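Side-chain contacts in deoxyhypusine hydroxylase (Homo sapiens, PDB 4D50), which catalyses the hydroxylation of deoxyhypusine on the translation factor eIF5A, the step that completes hypusine, at a site that binds two irons: residues I121-A124 with E125-L129; P176-E179 with R180-M184; G206-L209 with F210-E213; V214-V217 with L218-Q222; C237-N240 with P241-H245. One frame throughout, in Å; residues are numbered along the deposited sequence.

Contact 1 (I121-A124 with E125-L129); sequences IEVA and ETCQL
Both faces of the Glu122 peptide carbonyl are used by Thr126: the hydroxyl OG1 comes in on one side of its plane and the amide N on the other, OG1 at 2.6 Å and N at 2.9 Å from Glu122 O. Among the other flat groups, the extended Gln128 chain leads back along the helix and brings NE2 to 3.8 Å from Ala124 CB, and the Glu125 chain crosses Ile121 at a slant, its carboxylate near CG1 and CD1. These are the first two and a half turns of helix 121-140, with the Thr126 hydroxyl bonded back to the carbonyl four residues earlier. Ile121 has CG1 anti to the backbone N (chi1 -173°), which carries CD1 along the helix to within 4.1 Å of Glu125 CG. The polar ends of Glu125 and Gln128 are held elsewhere: Glu125 OE1 bonds to Ser207 OG, and Gln128 NE2 to Ser116 O. On the buried side Val123 CG1 rests 4.3 Å from Cys127 SG. Thr126 OG1 has a second partner in ND1 of His94, an iron ligand, so this second-shell threonine probably helps fix that ring. Since OG1 donates to Glu122 O, it probably accepts from His94 ND1.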
loop_
_atom_site.group_PDB
_atom_site.type_symbol
_atom_site.label_atom_id
_atom_site.label_comp_id
_atom_site.label_asym_id
_atom_site.label_seq_id
_atom_site.Cartn_x
_atom_site.Cartn_y
_atom_site.Cartn_z
ATOM N N ILE A 121 -2.934 -10.653 13.330
ATOM C CA ILE A 121 -3.473 -9.368 13.796
ATOM C C ILE A 121 -3.540 -8.308 12.667
ATOM O O ILE A 121 -4.563 -7.595 12.554
ATOM C CB ILE A 121 -2.682 -8.849 14.970
ATOM C CG1 ILE A 121 -3.344 -7.619 15.556
ATOM C CG2 ILE A 121 -1.210 -8.527 14.597
ATOM C CD1 ILE A 121 -4.727 -7.858 16.103
ATOM N N GLU A 122 -2.508 -8.255 11.836
ATOM C CA GLU A 122 -2.522 -7.356 10.642
ATOM C C GLU A 122 -3.768 -7.635 9.780
ATOM O O GLU A 122 -4.413 -6.730 9.168
ATOM C CB GLU A 122 -1.329 -7.628 9.733
ATOM C CG GLU A 122 -0.006 -7.193 10.312
ATOM C CD GLU A 122 0.635 -8.173 11.265
ATOM O OE1 GLU A 122 0.132 -9.304 11.481
ATOM O OE2 GLU A 122 1.720 -7.800 11.767
ATOM N N VAL A 123 -4.103 -8.903 9.670
ATOM C CA VAL A 123 -5.253 -9.305 8.777
ATOM C C VAL A 123 -6.603 -8.916 9.414
ATOM O O VAL A 123 -7.425 -8.408 8.784
ATOM C CB VAL A 123 -5.234 -10.827 8.474
ATOM C CG1 VAL A 123 -6.452 -11.291 7.679
ATOM C CG2 VAL A 123 -3.953 -11.193 7.731
ATOM N N ALA A 124 -6.804 -9.334 10.659
ATOM C CA ALA A 124 -7.917 -8.921 11.487
ATOM C C ALA A 124 -8.144 -7.430 11.454
ATOM O O ALA A 124 -9.240 -6.991 11.118
ATOM C CB ALA A 124 -7.714 -9.346 12.900
ATOM N N GLU A 125 -7.093 -6.646 11.747
ATOM C CA GLU A 125 -7.203 -5.198 11.684
ATOM C C GLU A 125 -7.546 -4.636 10.311
ATOM O O GLU A 125 -8.395 -3.739 10.228
ATOM C CB GLU A 125 -5.947 -4.507 12.230
ATOM C CG GLU A 125 -5.790 -4.732 13.712
ATOM C CD GLU A 125 -4.644 -3.933 14.351
ATOM O OE1 GLU A 125 -3.688 -3.615 13.634
ATOM O OE2 GLU A 125 -4.645 -3.725 15.571
ATOM N N THR A 126 -6.867 -5.136 9.300
ATOM C CA THR A 126 -7.136 -4.711 7.908
ATOM C C THR A 126 -8.627 -4.969 7.576
ATOM O O THR A 126 -9.270 -4.082 7.001
ATOM C CB THR A 126 -6.335 -5.562 6.926
ATOM O OG1 THR A 126 -4.940 -5.235 7.134
ATOM C CG2 THR A 126 -6.752 -5.330 5.516
ATOM N N CYS A 127 -9.174 -6.113 7.992
ATOM C CA CYS A 127 -10.517 -6.478 7.555
ATOM C C CYS A 127 -11.524 -5.670 8.398
ATOM O O CYS A 127 -12.621 -5.281 7.908
ATOM C CB CYS A 127 -10.790 -8.033 7.627
ATOM S SG CYS A 127 -9.775 -8.925 6.470
ATOM N N GLN A 128 -11.159 -5.323 9.634
ATOM C CA GLN A 128 -12.018 -4.432 10.418
ATOM C C GLN A 128 -12.157 -3.099 9.753
ATOM O O GLN A 128 -13.254 -2.532 9.679
ATOM C CB GLN A 128 -11.492 -4.311 11.832
ATOM C CG GLN A 128 -11.633 -5.628 12.617
ATOM C CD GLN A 128 -10.750 -5.630 13.833
ATOM O OE1 GLN A 128 -10.458 -4.569 14.391
ATOM N NE2 GLN A 128 -10.256 -6.763 14.196
ATOM N N LEU A 129 -11.055 -2.585 9.263
ATOM C CA LEU A 129 -11.034 -1.302 8.565
ATOM C C LEU A 129 -11.838 -1.354 7.304
ATOM O O LEU A 129 -12.584 -0.403 7.010
ATOM C CB LEU A 129 -9.578 -0.868 8.266
ATOM C CG LEU A 129 -8.792 -0.433 9.464
ATOM C CD1 LEU A 129 -7.309 -0.277 9.107
ATOM C CD2 LEU A 129 -9.280 0.863 10.054
#

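Contact 2 (P176-E179 with R180-M184); sequences PLFE and RYRAM
Helix 177-190, whose later turns belong to the third HEAT-like repeat, starts here, with Pro176 as its N-cap and Pro176 O receiving Arg180 N at 3.1 Å. Two side-chain pairs four residues apart then climb the turn. Leu177 and Tyr181 run side by side in the same direction; the leucine branch point meets the ring at Leu177 CG to Tyr181 CE1, 3.8 Å, and Leu177 CD1 is just as near to that ring carbon. In the second pair Phe178 throws its ring anti to the backbone N (chi1 -171°), which lays it under the aliphatic part of Arg182. CG of that arginine stands 4.2 Å above one face of the Phe178 ring, toward the rim, and Arg182 CD comes within 3.9 Å of Phe178 CE2. The guanidinium is turned 55° from the ring, so it does not stack flat; its NE and NH2 instead bond to the carbonyls of Pro156 and Pro157. The Glu179 carboxylate makes a salt bridge with Arg132. Arg180 bonds through NE to Leu170 O and through NH1 to Glu173, with a cation-pi contact to Phe210. Leu177 and Tyr181 pack on Leu129 of helix 121-140; Tyr181 and Met184 press against Glu213 of helix 208-221.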
loop_
_atom_site.group_PDB
_atom_site.type_symbol
_atom_site.label_atom_id
_atom_site.label_comp_id
_atom_site.label_asym_id
_atom_site.label_seq_id
_atom_site.Cartn_x
_atom_site.Cartn_y
_atom_site.Cartn_z
ATOM N N PRO A 176 -11.097 4.059 18.076
ATOM C CA PRO A 176 -11.080 3.010 17.069
ATOM C C PRO A 176 -10.093 3.303 15.954
ATOM O O PRO A 176 -9.924 4.476 15.530
ATOM C CB PRO A 176 -12.507 3.026 16.513
ATOM C CG PRO A 176 -13.350 3.837 17.460
ATOM C CD PRO A 176 -12.448 4.587 18.336
ATOM N N LEU A 177 -9.498 2.237 15.441
ATOM C CA LEU A 177 -8.518 2.305 14.410
ATOM C C LEU A 177 -9.006 3.087 13.195
ATOM O O LEU A 177 -8.283 3.890 12.620
ATOM C CB LEU A 177 -8.106 0.933 13.997
ATOM C CG LEU A 177 -6.802 0.944 13.261
ATOM C CD1 LEU A 177 -5.652 1.559 14.038
ATOM C CD2 LEU A 177 -6.495 -0.472 12.916
ATOM N N PHE A 178 -10.286 2.899 12.844
ATOM C CA PHE A 178 -10.803 3.571 11.678
ATOM C C PHE A 178 -10.774 5.054 11.854
ATOM O O PHE A 178 -10.423 5.777 10.907
ATOM C CB PHE A 178 -12.239 3.115 11.393
ATOM C CG PHE A 178 -12.793 3.598 10.096
ATOM C CD1 PHE A 178 -12.362 3.065 8.910
ATOM C CD2 PHE A 178 -13.828 4.532 10.080
ATOM C CE1 PHE A 178 -12.919 3.467 7.720
ATOM C CE2 PHE A 178 -14.425 4.877 8.911
ATOM C CZ PHE A 178 -13.983 4.336 7.721
ATOM N N GLU A 179 -11.118 5.518 13.048
ATOM C CA GLU A 179 -11.177 6.964 13.281
ATOM C C GLU A 179 -9.736 7.546 13.226
ATOM O O GLU A 179 -9.518 8.675 12.733
ATOM C CB GLU A 179 -11.843 7.223 14.617
ATOM C CG GLU A 179 -13.353 7.338 14.625
ATOM C CD GLU A 179 -14.144 6.075 14.261
ATOM O OE1 GLU A 179 -13.571 4.962 14.167
ATOM O OE2 GLU A 179 -15.384 6.220 14.072
ATOM N N ARG A 180 -8.780 6.759 13.712
ATOM C CA ARG A 180 -7.395 7.144 13.722
ATOM C C ARG A 180 -6.911 7.246 12.284
ATOM O O ARG A 180 -6.112 8.133 11.988
ATOM C CB ARG A 180 -6.520 6.173 14.532
ATOM C CG ARG A 180 -7.024 6.058 15.925
ATOM C CD ARG A 180 -6.138 5.163 16.763
ATOM N NE ARG A 180 -4.777 5.664 16.933
ATOM C CZ ARG A 180 -3.780 4.933 17.463
ATOM N NH1 ARG A 180 -4.004 3.682 17.934
ATOM N NH2 ARG A 180 -2.563 5.420 17.613
ATOM N N TYR A 181 -7.274 6.285 11.452
ATOM C CA TYR A 181 -6.926 6.333 10.029
ATOM C C TYR A 181 -7.545 7.520 9.347
ATOM O O TYR A 181 -6.974 8.165 8.435
ATOM C CB TYR A 181 -7.352 5.040 9.315
ATOM C CG TYR A 181 -6.327 3.941 9.285
ATOM C CD1 TYR A 181 -5.772 3.448 10.461
ATOM C CD2 TYR A 181 -6.041 3.295 8.126
ATOM C CE1 TYR A 181 -4.822 2.455 10.453
ATOM C CE2 TYR A 181 -5.080 2.279 8.117
ATOM C CZ TYR A 181 -4.489 1.870 9.279
ATOM O OH TYR A 181 -3.563 0.806 9.286
ATOM N N ARG A 182 -8.771 7.881 9.747
ATOM C CA ARG A 182 -9.365 9.054 9.095
ATOM C C ARG A 182 -8.541 10.346 9.378
ATOM O O ARG A 182 -8.393 11.214 8.532
ATOM C CB ARG A 182 -10.842 9.218 9.617
ATOM C CG ARG A 182 -11.763 8.147 9.122
ATOM C CD ARG A 182 -13.238 8.551 9.155
ATOM N NE ARG A 182 -13.509 9.729 8.358
ATOM C CZ ARG A 182 -14.679 10.365 8.387
ATOM N NH1 ARG A 182 -15.646 9.925 9.194
ATOM N NH2 ARG A 182 -14.839 11.461 7.689
ATOM N N ALA A 183 -8.005 10.435 10.582
ATOM C CA ALA A 183 -7.253 11.604 11.041
ATOM C C ALA A 183 -5.894 11.564 10.316
ATOM O O ALA A 183 -5.410 12.586 9.895
ATOM C CB ALA A 183 -7.041 11.505 12.522
ATOM N N MET A 184 -5.422 10.382 10.045
ATOM C CA MET A 184 -4.136 10.152 9.347
ATOM C C MET A 184 -4.261 10.686 7.891
ATOM O O MET A 184 -3.402 11.435 7.418
ATOM C CB MET A 184 -3.743 8.665 9.303
ATOM C CG MET A 184 -2.298 8.426 8.904
ATOM S SD MET A 184 -2.083 6.634 8.561
ATOM C CE MET A 184 -2.322 5.906 10.140
#

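Contact 3 (G206-L209 with F210-E213); sequences GSAL and FRHE. With FE (Fe (III) ion), chain C; PER (peroxide ion), chain E.
The chain enters helix 208-221 through Gly206, at positive phi (53°), after which Arg211, His212 and Glu213 give their amides in turn to the carbonyls of Ser207, Ala208 and Leu209. Ser207 is the N-cap: OG, tucked between its own N and carbonyl carbon, takes Phe210 N at 3.2 Å in an almost straight bond, and Glu125 OE1 holds the same hydroxyl from helix 121-140. Arg211 curls back over the start of the helix. Its guanidinium lays one face on Ala208, whose CA is 3.8 Å from the plane, with Gly206 O at the edge, while NH2 forms a salt bridge to Glu239. The centre of the turn is Leu209 O, which grips two donors. Glu213 N arrives nearly end-on, and His212 ND1 lies in the carbonyl plane on a lone pair, 2.7 Å from Leu209 O, which itself lies in the imidazole plane. That bond and the metal together probably keep the ring at the unusual chi1 of 118°, with NE2 facing the diiron site of this HEAT-repeat enzyme. His212 NE2 binds one iron(III) at 2.3 Å; the other ligands of that metal are His94, Glu95, two waters and peroxide O1, itself 2.2 Å from the iron. Leu209 CD1 lies beside the imidazole, 3.8 Å from His212 CE1, and the His94 ring stands at about 90° to it.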
loop_
_atom_site.group_PDB
_atom_site.type_symbol
_atom_site.label_atom_id
_atom_site.label_comp_id
_atom_site.label_asym_id
_atom_site.label_seq_id
_atom_site.Cartn_x
_atom_site.Cartn_y
_atom_site.Cartn_z
ATOM N N GLY A 206 0.606 2.720 18.138
ATOM C CA GLY A 206 -0.273 1.736 17.491
ATOM C C GLY A 206 0.316 0.390 17.136
ATOM O O GLY A 206 1.399 0.032 17.524
ATOM N N SER A 207 -0.455 -0.348 16.374
ATOM C CA SER A 207 -0.068 -1.640 15.876
ATOM C C SER A 207 0.902 -1.468 14.718
ATOM O O SER A 207 1.069 -0.377 14.175
ATOM C CB SER A 207 -1.334 -2.352 15.371
ATOM O OG SER A 207 -1.904 -1.697 14.241
ATOM N N ALA A 208 1.472 -2.599 14.282
ATOM C CA ALA A 208 2.321 -2.611 13.102
ATOM C C ALA A 208 1.553 -2.163 11.852
ATOM O O ALA A 208 2.059 -1.373 11.070
ATOM C CB ALA A 208 2.903 -4.018 12.893
ATOM N N LEU A 209 0.289 -2.583 11.680
ATOM C CA LEU A 209 -0.521 -2.100 10.531
ATOM C C LEU A 209 -0.585 -0.584 10.520
ATOM O O LEU A 209 -0.278 0.062 9.493
ATOM C CB LEU A 209 -1.935 -2.665 10.582
ATOM C CG LEU A 209 -2.657 -2.612 9.250
ATOM C CD1 LEU A 209 -2.117 -3.603 8.257
ATOM C CD2 LEU A 209 -4.141 -2.815 9.438
ATOM N N PHE A 210 -0.958 -0.001 11.673
ATOM C CA PHE A 210 -1.006 1.452 11.835
ATOM C C PHE A 210 0.286 2.150 11.467
ATOM O O PHE A 210 0.260 3.119 10.659
ATOM C CB PHE A 210 -1.362 1.791 13.295
ATOM C CG PHE A 210 -1.371 3.286 13.637
ATOM C CD1 PHE A 210 -0.198 3.925 14.053
ATOM C CD2 PHE A 210 -2.521 4.038 13.571
ATOM C CE1 PHE A 210 -0.201 5.233 14.440
ATOM C CE2 PHE A 210 -2.489 5.424 13.846
ATOM C CZ PHE A 210 -1.341 5.992 14.301
ATOM N N ARG A 211 1.406 1.670 11.988
ATOM C CA ARG A 211 2.716 2.291 11.696
ATOM C C ARG A 211 3.044 2.209 10.212
ATOM O O ARG A 211 3.628 3.115 9.613
ATOM C CB ARG A 211 3.828 1.614 12.494
ATOM C CG ARG A 211 3.726 2.026 13.951
ATOM C CD ARG A 211 4.974 1.695 14.765
ATOM N NE ARG A 211 5.382 0.332 14.671
ATOM C CZ ARG A 211 4.898 -0.683 15.426
ATOM N NH1 ARG A 211 3.884 -0.469 16.284
ATOM N NH2 ARG A 211 5.420 -1.930 15.298
ATOM N N HIS A 212 2.737 1.095 9.615
ATOM C CA HIS A 212 3.030 0.938 8.210
ATOM C C HIS A 212 2.253 1.927 7.385
ATOM O O HIS A 212 2.759 2.465 6.420
ATOM C CB HIS A 212 2.878 -0.560 7.805
ATOM C CG HIS A 212 1.845 -0.908 6.785
ATOM N ND1 HIS A 212 0.505 -0.936 7.080
ATOM C CD2 HIS A 212 1.952 -1.423 5.535
ATOM C CE1 HIS A 212 -0.167 -1.265 6.006
ATOM N NE2 HIS A 212 0.682 -1.620 5.074
ATOM N N GLU A 213 0.979 2.104 7.730
ATOM C CA GLU A 213 0.174 3.081 7.060
ATOM C C GLU A 213 0.744 4.467 7.181
ATOM O O GLU A 213 0.701 5.244 6.205
ATOM C CB GLU A 213 -1.280 3.005 7.560
ATOM C CG GLU A 213 -2.223 3.656 6.601
ATOM C CD GLU A 213 -2.411 2.902 5.283
ATOM O OE1 GLU A 213 -2.471 1.653 5.290
ATOM O OE2 GLU A 213 -2.516 3.604 4.247
HETATM FE FE FE C . 0.207 -2.742 3.161
HETATM O O1 PER E . 2.074 -3.939 3.365
HETATM O O2 PER E . 3.556 -3.565 3.572
HETATM O O HOH W 1 1.414 -1.623 1.790
HETATM O O HOH W 2 -1.312 -1.230 2.771
#

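Contact 4 (V214-V217 with L218-Q222); sequences VGYV and LGQLQ
Tyr216 and Gln220 bring two polar ends together, but each is satisfied from outside. Tyr216, its CG opposite the backbone N (chi1 170°), sends its ring toward the extended Gln220 chain, which runs obliquely across it: CG over one face near the rim, the amide beyond the rim on the CE1 side, its plane 39° from that of the phenol. Gln220 OE1 is 3.3 Å from Tyr216 CE1. Gln220 NE2 comes to 3.5 Å from Tyr216 OH at a poor angle, so no hydrogen bond joins them. Instead OE1 accepts from Arg188, NE2 pairs with Ser151 OG, and Tyr216 OH with the hydroxyl of Tyr65. These residues belong to the second half of helix 208-221, in the fourth HEAT-like repeat, and Tyr216 also touches Glu246, an iron ligand. The carbonyls of Val214, Gly215 and Tyr216 take the amides of Leu218, Gly219 and Gln220. Val217 O serves two amides, firmly Leu221 N at 2.8 Å and weakly Gln220 N at 3.0 Å. Gln222 N closes the last turn on Leu218 O before Gln222 goes to positive phi (63°). On the apolar side Val214 CG1 lies 3.8 Å from Leu218 CD1; Val214 and Val217 meet Met184, and Leu218 meets Leu199.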
loop_
_atom_site.group_PDB
_atom_site.type_symbol
_atom_site.label_atom_id
_atom_site.label_comp_id
_atom_site.label_asym_id
_atom_site.label_seq_id
_atom_site.Cartn_x
_atom_site.Cartn_y
_atom_site.Cartn_z
ATOM N N VAL A 214 1.199 4.825 8.380
ATOM C CA VAL A 214 1.885 6.117 8.585
ATOM C C VAL A 214 3.025 6.289 7.608
ATOM O O VAL A 214 3.168 7.341 6.936
ATOM C CB VAL A 214 2.359 6.228 10.049
ATOM C CG1 VAL A 214 3.235 7.472 10.277
ATOM C CG2 VAL A 214 1.137 6.361 10.955
ATOM N N GLY A 215 3.787 5.209 7.448
ATOM C CA GLY A 215 4.946 5.147 6.503
ATOM C C GLY A 215 4.447 5.436 5.068
ATOM O O GLY A 215 5.001 6.228 4.342
ATOM N N TYR A 216 3.387 4.748 4.654
ATOM C CA TYR A 216 2.836 4.935 3.319
ATOM C C TYR A 216 2.397 6.399 3.095
ATOM O O TYR A 216 2.766 7.028 2.088
ATOM C CB TYR A 216 1.670 3.931 3.125
ATOM C CG TYR A 216 0.798 4.120 1.895
ATOM C CD1 TYR A 216 -0.362 4.929 1.933
ATOM C CD2 TYR A 216 1.088 3.448 0.684
ATOM C CE1 TYR A 216 -1.183 5.097 0.786
ATOM C CE2 TYR A 216 0.262 3.603 -0.423
ATOM C CZ TYR A 216 -0.845 4.445 -0.373
ATOM O OH TYR A 216 -1.700 4.547 -1.500
ATOM N N VAL A 217 1.635 6.968 4.037
ATOM C CA VAL A 217 1.146 8.319 3.837
ATOM C C VAL A 217 2.282 9.360 3.886
ATOM O O VAL A 217 2.231 10.307 3.105
ATOM C CB VAL A 217 0.061 8.771 4.788
ATOM C CG1 VAL A 217 -1.171 7.827 4.755
ATOM C CG2 VAL A 217 0.508 8.812 6.177
ATOM N N LEU A 218 3.320 9.100 4.664
ATOM C CA LEU A 218 4.526 9.941 4.656
ATOM C C LEU A 218 5.209 9.865 3.277
ATOM O O LEU A 218 5.700 10.912 2.763
ATOM C CB LEU A 218 5.469 9.594 5.823
ATOM C CG LEU A 218 5.025 10.106 7.188
ATOM C CD1 LEU A 218 5.854 9.462 8.304
ATOM C CD2 LEU A 218 4.901 11.601 7.254
ATOM N N GLY A 219 5.241 8.703 2.632
ATOM C CA GLY A 219 5.748 8.548 1.303
ATOM C C GLY A 219 4.890 9.235 0.268
ATOM O O GLY A 219 5.382 9.754 -0.775
ATOM N N GLN A 220 3.573 9.363 0.535
ATOM C CA GLN A 220 2.683 10.064 -0.405
ATOM C C GLN A 220 2.844 11.538 -0.260
ATOM O O GLN A 220 2.974 12.245 -1.310
ATOM C CB GLN A 220 1.223 9.709 -0.109
ATOM C CG GLN A 220 0.803 8.331 -0.476
ATOM C CD GLN A 220 -0.728 8.219 -0.361
ATOM O OE1 GLN A 220 -1.318 8.408 0.706
ATOM N NE2 GLN A 220 -1.341 7.981 -1.481
ATOM N N LEU A 221 2.865 12.017 0.991
ATOM C CA LEU A 221 3.020 13.441 1.326
ATOM C C LEU A 221 4.404 13.917 0.836
ATOM O O LEU A 221 4.532 15.014 0.274
ATOM C CB LEU A 221 2.967 13.664 2.808
ATOM C CG LEU A 221 3.082 15.091 3.325
ATOM C CD1 LEU A 221 2.079 16.059 2.648
ATOM C CD2 LEU A 221 2.858 15.070 4.794
ATOM N N GLN A 222 5.402 13.058 0.959
ATOM C CA GLN A 222 6.698 13.385 0.327
ATOM C C GLN A 222 7.324 14.646 0.909
ATOM O O GLN A 222 8.139 15.317 0.224
ATOM C CB GLN A 222 6.558 13.504 -1.230
ATOM C CG GLN A 222 7.091 12.308 -1.978
ATOM C CD GLN A 222 7.233 12.540 -3.480
ATOM O OE1 GLN A 222 6.625 11.863 -4.280
ATOM N NE2 GLN A 222 8.060 13.509 -3.866
#

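Contact 5 (C237-N240 with P241-H245); sequences CTEN and PMVRH. With FE (Fe (III) ion), chain D; GAI (guanidine), chain H; PER (peroxide ion), chain E.
Asn240 and Met242 form the capping hydrogen bond: Asn240 OD1 accepts Met242 N at 2.8 Å, an Asx turn closing over Pro241. Its chi1 of -179° sets the carboxamide across Pro241, with OD1 facing the Met242 amide. Asn240 O goes on to take Arg244 N, the first full helical turn. One residue back, Glu239 OE1, which also holds Arg211, receives Asn240 N on its anti side at 2.8 Å. A water ties the loop to the helix, giving a hydrogen to Glu239 O at 2.7 Å and accepting from Arg244 NH1; NH2 of that guanidinium is held by Asp269 and Leu234 O. A guanidine molecule from the crystal donates N3 to Thr238 O at 2.6 Å. Van der Waals contacts fill in: the bent Glu239 chain crosses Val243 at about a right angle, CG of the glutamate 3.6 Å from CG1 of the valine, and Glu239 CB lies 3.6 Å from Arg244 CG. The metal bond comes last. His245 NE2 holds the second iron(III) at 2.2 Å, with His61, Glu246 and two waters as further ligands and Ser277 on its ND1. Peroxide O2, at the ring edge, binds the same iron at 2.2 Å while O1 binds the other: this is the second half of a peroxo-bridged diiron(III) centre set between HEAT-like repeats.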
loop_
_atom_site.group_PDB
_atom_site.type_symbol
_atom_site.label_atom_id
_atom_site.label_comp_id
_atom_site.label_asym_id
_atom_site.label_seq_id
_atom_site.Cartn_x
_atom_site.Cartn_y
_atom_site.Cartn_z
ATOM N N CYS A 237 16.256 -2.307 13.718
ATOM C CA CYS A 237 16.184 -3.773 13.453
ATOM C C CYS A 237 15.081 -4.452 14.253
ATOM O O CYS A 237 14.655 -5.506 13.849
ATOM C CB CYS A 237 17.533 -4.516 13.751
ATOM S SG CYS A 237 18.048 -4.592 15.542
ATOM N N THR A 238 14.625 -3.877 15.370
ATOM C CA THR A 238 13.525 -4.409 16.147
ATOM C C THR A 238 12.138 -4.121 15.528
ATOM O O THR A 238 11.121 -4.779 15.856
ATOM C CB THR A 238 13.488 -3.855 17.586
ATOM O OG1 THR A 238 13.588 -2.407 17.596
ATOM C CG2 THR A 238 14.684 -4.385 18.449
ATOM N N GLU A 239 12.092 -3.143 14.633
ATOM C CA GLU A 239 10.831 -2.794 13.990
ATOM C C GLU A 239 10.321 -3.903 13.068
ATOM O O GLU A 239 11.065 -4.633 12.446
ATOM C CB GLU A 239 10.948 -1.430 13.256
ATOM C CG GLU A 239 9.615 -0.924 12.657
ATOM C CD GLU A 239 8.431 -0.794 13.640
ATOM O OE1 GLU A 239 7.649 -1.765 13.805
ATOM O OE2 GLU A 239 8.226 0.311 14.229
ATOM N N ASN A 240 8.997 -4.017 12.984
ATOM C CA ASN A 240 8.377 -4.996 12.109
ATOM C C ASN A 240 8.808 -4.808 10.638
ATOM O O ASN A 240 8.889 -3.676 10.179
ATOM C CB ASN A 240 6.874 -4.804 12.292
ATOM C CG ASN A 240 6.092 -5.745 11.478
ATOM O OD1 ASN A 240 6.054 -5.639 10.282
ATOM N ND2 ASN A 240 5.489 -6.709 12.107
ATOM N N PRO A 241 9.203 -5.892 9.930
ATOM C CA PRO A 241 9.701 -5.786 8.585
ATOM C C PRO A 241 8.711 -5.122 7.612
ATOM O O PRO A 241 9.123 -4.355 6.709
ATOM C CB PRO A 241 9.965 -7.236 8.149
ATOM C CG PRO A 241 9.787 -8.053 9.363
ATOM C CD PRO A 241 9.416 -7.224 10.524
ATOM N N MET A 242 7.423 -5.306 7.832
ATOM C CA MET A 242 6.402 -4.645 7.011
ATOM C C MET A 242 6.450 -3.113 7.191
ATOM O O MET A 242 6.259 -2.371 6.232
ATOM C CB MET A 242 5.018 -5.200 7.398
ATOM C CG MET A 242 3.846 -4.535 6.747
ATOM S SD MET A 242 2.289 -5.260 7.280
ATOM C CE MET A 242 2.187 -4.367 8.825
ATOM N N VAL A 243 6.698 -2.649 8.413
ATOM C CA VAL A 243 6.850 -1.216 8.696
ATOM C C VAL A 243 8.188 -0.675 8.110
ATOM O O VAL A 243 8.230 0.403 7.454
ATOM C CB VAL A 243 6.900 -0.906 10.203
ATOM C CG1 VAL A 243 7.134 0.556 10.442
ATOM C CG2 VAL A 243 5.550 -1.362 10.877
ATOM N N ARG A 244 9.229 -1.448 8.313
ATOM C CA ARG A 244 10.508 -0.996 7.783
ATOM C C ARG A 244 10.494 -0.924 6.254
ATOM O O ARG A 244 10.989 0.036 5.661
ATOM C CB ARG A 244 11.652 -1.851 8.264
ATOM C CG ARG A 244 11.846 -1.929 9.795
ATOM C CD ARG A 244 12.878 -3.007 10.160
ATOM N NE ARG A 244 14.136 -2.558 9.617
ATOM C CZ ARG A 244 15.104 -3.333 9.149
ATOM N NH1 ARG A 244 14.975 -4.651 9.090
ATOM N NH2 ARG A 244 16.121 -2.725 8.624
ATOM N N HIS A 245 9.873 -1.902 5.624
ATOM C CA HIS A 245 9.663 -1.839 4.135
ATOM C C HIS A 245 8.886 -0.607 3.676
ATOM O O HIS A 245 9.272 0.049 2.686
ATOM C CB HIS A 245 9.012 -3.113 3.600
ATOM C CG HIS A 245 7.831 -2.852 2.751
ATOM N ND1 HIS A 245 7.960 -2.466 1.434
ATOM C CD2 HIS A 245 6.506 -2.992 2.985
ATOM C CE1 HIS A 245 6.759 -2.275 0.929
ATOM N NE2 HIS A 245 5.861 -2.670 1.813
HETATM FE FE FE D . 3.683 -2.344 1.769
HETATM C C GAI H . 9.280 -7.442 14.891
HETATM N N1 GAI H . 8.884 -8.403 14.195
HETATM N N2 GAI H . 8.354 -6.684 15.480
HETATM N N3 GAI H . 10.583 -7.158 15.020
HETATM O O1 PER E . 2.074 -3.939 3.365
HETATM O O2 PER E . 3.556 -3.565 3.572
HETATM O O HOH W 3 12.831 -6.003 10.937
HETATM O O HOH W 1 1.414 -1.623 1.790
HETATM O O HOH W 4 3.839 -0.984 0.099
#

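From the N terminus, the contacts come in series, none nesting in or crossing another, and each joins side chains a few residues apart. Contact 1 opens helix 121-140, contact 2 opens helix 177-190, contacts 3 and 4 follow one another along helix 208-221, and contact 5 closes the loop that leads into helix 241-254. In space several of them meet. Leu129 of contact 1 packs on Phe178 and Tyr181 of contact 2; Tyr181 meets contact 3, and Met184 spans contacts 3 and 4. Contacts 3 and 5 share the peroxide and a water bound to both irons. Contact 1 reaches contact 3 through Glu122, Glu125 and Thr126, and contact 5 through Glu122, tying N-terminal to C-terminal repeats.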